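Local coordinates for RagB/SusD domain protein (Flavobacterium johnsoniae, PDB 5J5U), which binds chitin and, as a SusD homologue of a chitin utilisation locus, probably captures the polysaccharide or its fragments at the cell surface, at residues 194-205 with 345-353; 183-194 with 207-218. All blocks are in the same frame, centred on the assembly; numbering follows the deposited sequence.

Interaction 1: residues 194-205 with 345-353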
# COMPACT_ATOMS: atom_id res chain seq x y z
N MET A 194 10.82 7.54 5.12
CA MET A 194 10.61 6.66 6.27
C MET A 194 10.99 5.23 5.90
O MET A 194 11.52 4.48 6.73
CB MET A 194 9.18 6.73 6.78
CG MET A 194 8.84 8.11 7.41
SD MET A 194 10.02 8.74 8.65
CE MET A 194 11.10 9.67 7.64
N ARG A 195 10.78 4.85 4.64
CA ARG A 195 11.04 3.46 4.29
C ARG A 195 12.53 3.11 4.44
O ARG A 195 12.87 1.96 4.70
CB ARG A 195 10.52 3.13 2.89
CG ARG A 195 10.41 1.63 2.64
CD ARG A 195 9.16 1.30 1.85
NE ARG A 195 7.94 1.59 2.59
CZ ARG A 195 6.79 1.92 2.02
NH1 ARG A 195 6.72 1.97 0.70
NH2 ARG A 195 5.72 2.19 2.76
N ILE A 196 13.43 4.08 4.27
CA ILE A 196 14.86 3.81 4.48
C ILE A 196 15.41 4.25 5.83
O ILE A 196 16.60 4.48 5.96
CB ILE A 196 15.73 4.45 3.37
CG1 ILE A 196 15.51 5.96 3.33
CG2 ILE A 196 15.44 3.79 2.03
CD1 ILE A 196 16.43 6.68 2.38
N SER A 197 14.54 4.34 6.84
CA SER A 197 14.96 4.80 8.16
C SER A 197 15.94 3.82 8.80
O SER A 197 16.85 4.24 9.51
CB SER A 197 13.74 4.98 9.08
OG SER A 197 13.11 3.74 9.32
N GLU A 198 15.76 2.53 8.53
CA GLU A 198 16.59 1.51 9.15
C GLU A 198 17.91 1.33 8.43
O GLU A 198 18.94 1.04 9.05
CB GLU A 198 15.84 0.17 9.22
CG GLU A 198 14.52 0.26 9.93
CD GLU A 198 14.59 1.08 11.22
OE1 GLU A 198 15.04 0.55 12.27
OE2 GLU A 198 14.19 2.27 11.19
N VAL A 199 17.91 1.49 7.11
CA VAL A 199 19.13 1.21 6.39
C VAL A 199 20.01 2.44 6.24
O VAL A 199 21.23 2.35 6.28
CB VAL A 199 18.84 0.60 5.00
CG1 VAL A 199 17.95 1.54 4.15
CG2 VAL A 199 20.16 0.27 4.29
N SER A 200 19.40 3.60 6.07
CA SER A 200 20.13 4.84 5.83
C SER A 200 19.54 6.00 6.60
O SER A 200 18.94 6.89 5.99
CB SER A 200 20.14 5.18 4.34
OG SER A 200 20.75 4.17 3.56
N PRO A 201 19.68 5.98 7.94
CA PRO A 201 19.09 6.95 8.88
C PRO A 201 19.36 8.42 8.55
O PRO A 201 18.45 9.23 8.72
CB PRO A 201 19.74 6.58 10.21
CG PRO A 201 20.08 5.15 10.07
CD PRO A 201 20.44 4.94 8.65
N ALA A 202 20.58 8.76 8.14
CA ALA A 202 20.94 10.14 7.79
C ALA A 202 20.17 10.64 6.57
O ALA A 202 19.56 11.73 6.59
CB ALA A 202 22.44 10.26 7.53
N GLU A 203 20.24 9.86 5.49
CA GLU A 203 19.51 10.20 4.28
C GLU A 203 18.02 10.22 4.61
O GLU A 203 17.29 11.12 4.18
CB GLU A 203 19.83 9.22 3.15
CG GLU A 203 19.42 9.69 1.75
CD GLU A 203 20.17 10.93 1.27
OE1 GLU A 203 21.21 11.28 1.87
OE2 GLU A 203 19.72 11.56 0.28
N ALA A 204 17.58 9.26 5.42
CA ALA A 204 16.18 9.17 5.81
C ALA A 204 15.70 10.47 6.49
O ALA A 204 14.74 11.12 6.02
CB ALA A 204 15.96 7.96 6.72
N GLU A 205 16.39 10.88 7.55
CA GLU A 205 16.08 12.13 8.24
C GLU A 205 16.07 13.32 7.29
O GLU A 205 15.11 14.10 7.23
CB GLU A 205 17.09 12.39 9.37
CG GLU A 205 17.08 13.84 9.87
CD GLU A 205 17.76 14.03 11.23
OE1 GLU A 205 18.63 13.21 11.62
OE2 GLU A 205 17.41 15.04 11.88
N ALA A 345 4.41 11.59 12.56
CA ALA A 345 4.47 11.16 13.96
C ALA A 345 5.75 10.37 14.21
O ALA A 345 6.49 10.65 15.18
CB ALA A 345 3.25 10.33 14.35
N GLU A 346 6.04 9.40 13.34
CA GLU A 346 7.25 8.60 13.53
C GLU A 346 8.54 9.43 13.39
O GLU A 346 9.46 9.28 14.19
CB GLU A 346 7.30 7.41 12.57
CG GLU A 346 8.58 6.59 12.74
CD GLU A 346 8.68 5.38 11.82
OE1 GLU A 346 7.82 5.21 10.93
OE2 GLU A 346 9.64 4.60 11.98
N ALA A 347 8.61 10.29 12.38
CA ALA A 347 9.79 11.14 12.22
C ALA A 347 9.97 12.08 13.43
O ALA A 347 11.10 12.33 13.87
CB ALA A 347 9.69 11.93 10.93
N ALA A 348 8.87 12.61 13.95
CA ALA A 348 8.89 13.46 15.13
C ALA A 348 9.48 12.72 16.31
O ALA A 348 10.36 13.25 16.99
CB ALA A 348 7.48 13.94 15.48
N TYR A 349 9.00 11.50 16.54
CA TYR A 349 9.49 10.68 17.64
C TYR A 349 10.98 10.39 17.53
O TYR A 349 11.63 10.06 18.52
CB TYR A 349 8.73 9.35 17.69
CG TYR A 349 9.33 8.35 18.65
CD1 TYR A 349 9.10 8.45 20.01
CD2 TYR A 349 10.13 7.33 18.19
CE1 TYR A 349 9.65 7.54 20.89
CE2 TYR A 349 10.69 6.42 19.07
CZ TYR A 349 10.44 6.53 20.41
OH TYR A 349 10.99 5.63 21.29
N ARG A 350 11.51 10.48 16.32
CA ARG A 350 12.94 10.29 16.08
C ARG A 350 13.71 11.60 16.15
O ARG A 350 14.93 11.62 16.01
CB ARG A 350 13.16 9.62 14.72
CG ARG A 350 12.67 8.19 14.64
CD ARG A 350 12.65 7.73 13.19
NE ARG A 350 12.16 6.36 13.07
CZ ARG A 350 12.95 5.30 12.99
NH1 ARG A 350 14.27 5.47 13.04
NH2 ARG A 350 12.43 4.09 12.86
N GLY A 351 12.99 12.71 16.32
CA GLY A 351 13.63 14.01 16.36
C GLY A 351 14.07 14.48 14.99
O GLY A 351 14.95 15.34 14.88
N TRP A 352 13.49 13.90 13.95
CA TRP A 352 13.86 14.25 12.59
C TRP A 352 13.15 15.51 12.08
O TRP A 352 13.73 16.28 11.32
CB TRP A 352 13.57 13.08 11.66
CG TRP A 352 14.48 11.89 11.87
CD1 TRP A 352 15.51 11.79 12.77
CD2 TRP A 352 14.46 10.65 11.14
NE1 TRP A 352 16.12 10.55 12.65
CE2 TRP A 352 15.50 9.84 11.66
CE3 TRP A 352 13.66 10.15 10.10
CZ2 TRP A 352 15.76 8.56 11.18
CZ3 TRP A 352 13.93 8.87 9.62
CH2 TRP A 352 14.97 8.09 10.16
N VAL A 353 11.92 15.73 12.52
CA VAL A 353 11.17 16.93 12.13
C VAL A 353 10.67 17.63 13.39
O VAL A 353 10.64 17.03 14.47
CB VAL A 353 9.97 16.64 11.20
CG1 VAL A 353 10.44 15.96 9.91
CG2 VAL A 353 8.91 15.79 11.91
O HOH W 1 15.33 2.34 13.85
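The indole of Trp352 carries Glu205 CB on one face, with Pro201 O on the same side toward the rim, and Arg350 CD on the other; Met194 and Ser197 lie at its edge. Glu205 CB stands 3.5 Å from the centroid of the five-membered ring of Trp352. This CH-pi contact is only 7° off the ring normal, and beyond it the extended chain carries the carboxylate across the pyrrole side, nearly parallel to the ring. This is the helical SusD fold, and the tryptophan follows a Schellman motif, with Gly351 at positive phi, that ends helix 337-349. From there it fills the corner between helix 178-195 and helix 201-214. At the ring's far end Met194 CE comes in the plane, 3.5 Å from Trp352 CZ3, while Met194 SD makes an oblique Met-aromatic contact; bends at chi2 and chi3 fold the thioether back so that SD also reaches Ala347 CB. Ala204 CB sits 3.6 Å from Trp352 CH2. An alanine in place of Trp352 would probably open a gap between the end of helix 337-349 and the turn joining the other two helices, leaving Glu205 CB and the Met194 methyl without the ring they pack on.

The polar half is a salt-bridge network. Arg350 runs extended to NE and grips Glu346 OE2 side-on with NE and NH2, while Arg424 holds the other oxygen of Glu346. The carboxylate of Glu198 is turned 73° from the guanidinium plane, and Arg350 NH2 donates to Glu198 OE2 at 3.0 Å on its syn side, rather bent and tilted out of the carboxylate plane. Ser197 OG, over one guanidinium face and also bonded to Arg424 NH1, lies 2.6 Å from Glu198 OE2 on its anti side.

Interaction 2: residues 183-194 with 207-218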
# COMPACT_ATOMS: atom_id res chain seq x y z
N LYS A 183 2.18 18.67 -3.37
CA LYS A 183 2.05 17.99 -2.08
C LYS A 183 2.06 16.47 -2.21
O LYS A 183 2.56 15.78 -1.31
CB LYS A 183 0.77 18.45 -1.38
CG LYS A 183 0.69 19.96 -1.24
CD LYS A 183 -0.54 20.38 -0.45
CE LYS A 183 -1.67 20.73 -1.39
NZ LYS A 183 -2.90 21.07 -0.63
N LEU A 184 1.55 15.93 -3.32
CA LEU A 184 1.64 14.49 -3.58
C LEU A 184 3.10 14.07 -3.71
O LEU A 184 3.51 13.03 -3.18
CB LEU A 184 0.88 14.08 -4.85
CG LEU A 184 1.17 12.63 -5.28
CD1 LEU A 184 0.59 11.63 -4.31
CD2 LEU A 184 0.69 12.34 -6.69
N ALA A 185 3.87 14.91 -4.41
CA ALA A 185 5.29 14.68 -4.57
C ALA A 185 5.99 14.64 -3.22
O ALA A 185 6.79 13.73 -2.95
CB ALA A 185 5.90 15.77 -5.45
N ASN A 186 5.66 15.58 -2.35
CA ASN A 186 6.30 15.63 -1.03
C ASN A 186 5.87 14.50 -0.07
O ASN A 186 6.65 14.06 0.78
CB ASN A 186 6.04 16.98 -0.38
CG ASN A 186 6.78 18.10 -1.06
OD1 ASN A 186 7.94 17.94 -1.47
ND2 ASN A 186 6.12 19.24 -1.22
N THR A 187 4.62 14.07 -0.18
CA THR A 187 4.11 12.99 0.67
C THR A 187 4.76 11.67 0.25
O THR A 187 5.22 10.90 1.10
CB THR A 187 2.57 12.91 0.60
OG1 THR A 187 2.02 14.20 0.88
CG2 THR A 187 2.04 11.91 1.63
N MET A 188 4.84 11.43 -1.07
CA MET A 188 5.60 10.29 -1.58
C MET A 188 7.04 10.33 -1.08
O MET A 188 7.60 9.31 -0.66
CB MET A 188 5.56 10.24 -3.12
CG MET A 188 4.26 9.66 -3.69
SD MET A 188 4.04 7.93 -3.18
CE MET A 188 5.39 7.12 -4.03
N ARG A 189 7.64 11.53 -1.12
CA ARG A 189 9.02 11.71 -0.66
C ARG A 189 9.17 11.28 0.79
O ARG A 189 10.13 10.58 1.14
CB ARG A 189 9.45 13.16 -0.83
CG ARG A 189 10.86 13.46 -0.36
CD ARG A 189 11.29 14.78 -0.97
NE ARG A 189 12.67 15.14 -0.67
CZ ARG A 189 13.27 16.21 -1.17
NH1 ARG A 189 12.60 17.01 -2.00
NH2 ARG A 189 14.53 16.48 -0.87
N LEU A 190 8.21 11.68 1.62
CA LEU A 190 8.21 11.28 3.04
C LEU A 190 8.03 9.76 3.25
O LEU A 190 8.60 9.16 4.17
CB LEU A 190 7.12 12.05 3.79
CG LEU A 190 6.95 11.81 5.28
CD1 LEU A 190 8.19 12.21 6.04
CD2 LEU A 190 5.73 12.57 5.79
N ARG A 191 7.17 9.15 2.43
CA ARG A 191 6.95 7.71 2.47
C ARG A 191 8.27 6.98 2.18
O ARG A 191 8.66 6.03 2.87
CB ARG A 191 5.85 7.31 1.47
CG ARG A 191 5.73 5.81 1.25
CD ARG A 191 4.88 5.47 0.04
NE ARG A 191 3.46 5.57 0.34
CZ ARG A 191 2.51 5.17 -0.49
NH1 ARG A 191 2.85 4.64 -1.66
NH2 ARG A 191 1.23 5.28 -0.13
N LEU A 192 8.96 7.43 1.14
CA LEU A 192 10.25 6.84 0.78
C LEU A 192 11.30 7.12 1.88
O LEU A 192 12.12 6.26 2.21
CB LEU A 192 10.70 7.36 -0.59
CG LEU A 192 9.70 6.98 -1.69
CD1 LEU A 192 9.88 7.77 -2.94
CD2 LEU A 192 9.75 5.50 -2.01
N ALA A 193 11.26 8.32 2.45
CA ALA A 193 12.20 8.67 3.50
C ALA A 193 12.05 7.75 4.68
O ALA A 193 13.04 7.22 5.19
CB ALA A 193 12.02 10.12 3.95
N MET A 194 10.82 7.54 5.12
CA MET A 194 10.61 6.66 6.27
C MET A 194 10.99 5.23 5.90
O MET A 194 11.52 4.48 6.73
CB MET A 194 9.18 6.73 6.78
CG MET A 194 8.84 8.11 7.41
SD MET A 194 10.02 8.74 8.65
CE MET A 194 11.10 9.67 7.64
N GLN A 207 15.68 13.57 4.10
CA GLN A 207 14.59 13.56 3.13
C GLN A 207 13.20 13.76 3.77
O GLN A 207 12.30 14.35 3.16
CB GLN A 207 14.64 12.26 2.34
CG GLN A 207 15.91 12.10 1.55
CD GLN A 207 16.00 13.06 0.39
OE1 GLN A 207 14.99 13.59 -0.07
NE2 GLN A 207 17.22 13.29 -0.09
N ALA A 208 13.02 13.24 4.99
CA ALA A 208 11.79 13.48 5.74
C ALA A 208 11.61 14.95 6.00
O ALA A 208 10.60 15.53 5.63
CB ALA A 208 11.81 12.76 7.03
N LYS A 209 12.60 15.54 6.69
CA LYS A 209 12.63 16.98 6.91
C LYS A 209 12.34 17.76 5.63
O LYS A 209 11.45 18.62 5.62
CB LYS A 209 13.99 17.41 7.47
CG LYS A 209 13.96 18.80 8.08
CD LYS A 209 15.31 19.19 8.66
CE LYS A 209 15.31 20.63 9.14
NZ LYS A 209 16.65 20.98 9.66
N ALA A 210 13.07 17.46 4.55
CA ALA A 210 12.84 18.14 3.26
C ALA A 210 11.38 18.03 2.79
O ALA A 210 10.77 19.02 2.33
CB ALA A 210 13.77 17.61 2.21
N ALA A 211 10.82 16.82 2.92
CA ALA A 211 9.45 16.57 2.50
C ALA A 211 8.50 17.43 3.32
O ALA A 211 7.61 18.10 2.80
CB ALA A 211 9.10 15.10 2.65
N PHE A 212 8.70 17.39 4.63
CA PHE A 212 7.88 18.13 5.57
C PHE A 212 7.86 19.63 5.28
O PHE A 212 6.80 20.26 5.29
CB PHE A 212 8.39 17.87 6.99
CG PHE A 212 7.64 18.62 8.04
CD1 PHE A 212 6.26 18.65 8.03
CD2 PHE A 212 8.32 19.30 9.03
CE1 PHE A 212 5.57 19.34 9.00
CE2 PHE A 212 7.64 20.00 10.01
CZ PHE A 212 6.26 20.02 9.99
N GLN A 213 9.03 20.19 4.98
CA GLN A 213 9.10 21.63 4.82
C GLN A 213 8.58 22.06 3.46
O GLN A 213 7.93 23.10 3.35
CB GLN A 213 10.54 22.11 5.05
CG GLN A 213 11.02 21.84 6.48
CD GLN A 213 12.36 22.49 6.80
OE1 GLN A 213 13.24 22.58 5.95
NE2 GLN A 213 12.51 22.94 8.04
N ASN A 214 8.79 21.24 2.43
CA ASN A 214 8.21 21.56 1.13
C ASN A 214 6.67 21.50 1.15
O ASN A 214 6.00 22.15 0.35
CB ASN A 214 8.74 20.61 0.06
CG ASN A 214 10.18 20.87 -0.31
OD1 ASN A 214 10.88 21.62 0.37
ND2 ASN A 214 10.63 20.24 -1.40
N GLY A 215 6.13 20.69 2.06
CA GLY A 215 4.69 20.62 2.27
C GLY A 215 3.97 19.37 1.79
O GLY A 215 3.76 19.18 0.60
N VAL A 216 3.55 18.52 2.73
CA VAL A 216 2.80 17.32 2.36
C VAL A 216 1.30 17.58 2.33
O VAL A 216 0.87 18.74 2.36
CB VAL A 216 3.11 16.13 3.31
CG1 VAL A 216 4.57 15.70 3.17
CG2 VAL A 216 2.76 16.47 4.76
N PHE A 217 0.50 16.52 2.27
CA PHE A 217 -0.95 16.65 2.28
C PHE A 217 -1.39 17.48 3.47
O PHE A 217 -0.79 17.38 4.56
CB PHE A 217 -1.62 15.28 2.31
CG PHE A 217 -1.53 14.52 1.02
CD1 PHE A 217 -1.20 15.17 -0.16
CD2 PHE A 217 -1.80 13.16 0.98
CE1 PHE A 217 -1.14 14.47 -1.35
CE2 PHE A 217 -1.74 12.46 -0.20
CZ PHE A 217 -1.41 13.11 -1.37
N GLU A 218 -2.42 18.32 3.28
CA GLU A 218 -2.88 19.18 4.38
C GLU A 218 -4.24 18.76 4.92
O GLU A 218 -4.63 19.17 6.00
CB GLU A 218 -2.92 20.66 3.97
CG GLU A 218 -1.52 21.27 3.82
CD GLU A 218 -1.53 22.65 3.16
OE1 GLU A 218 -2.10 23.58 3.79
OE2 GLU A 218 -1.00 22.79 2.03
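Arg189 enters helix 207-214 as a knob among Gln207, Ala210, Ala211 and Asn214. Its chain is extended, with CG opposite the backbone N (chi1 179°), and Gln207 OE1 accepts from Arg189 NE at 2.9 Å, nearly in line with the amide C=O, and weakly from NH2. Ala210 CB covers one guanidinium face. Along the interface Ala211 CB fits against Asn186 O and Leu190 CB, and Leu190 CD1 lies 3.8 Å from Ala208 CB.

Where the second helix ends, Asn186 ND2 donates to Gly215 O at 3.0 Å from above the carbonyl plane. Thr187 OG1 accepts from Phe217 N at 3.1 Å and itself donates to Lys183 O, which fixes its rotation; Thr187 CB lies over the Phe217 ring, 4.2 Å from the centroid. Leu184 CD1 meets Phe217 CZ.

Further out, Asp155 of helix 143-160 pairs with Arg189 NH1, Glu203 accepts from Gln207 NE2, and Asp222 binds Lys183 NZ, whose bridge to Glu218 is long. The axes of 183-194 and 207-214 come within 8.2 Å and run antiparallel at 161°, a helical hairpin consistent with the TPR-like helical scaffold of SusD proteins.

Interactions 1 and 2 share Met194 and both draw on helix 178-195 and helix 201-214, their centres about 12 Å apart on the same side of the chain's centre. Interaction 2 pairs the two helices along their length; interaction 1 sets the end of helix 337-349 and the loop after it against the turn that joins them. The Met194 methyl faces Trp352 in one and Ala208 in the other. The packing runs on directly: Ala204 CB lies 3.4 Å from Ala193 O, and Val353 CB is 3.8 Å from Phe212 CD2, so the residue after Trp352 continues onto Lys209 and Phe212, on the face of helix 201-214 turned away from helix 178-195. Both are packing between helices of the SusD-like fold.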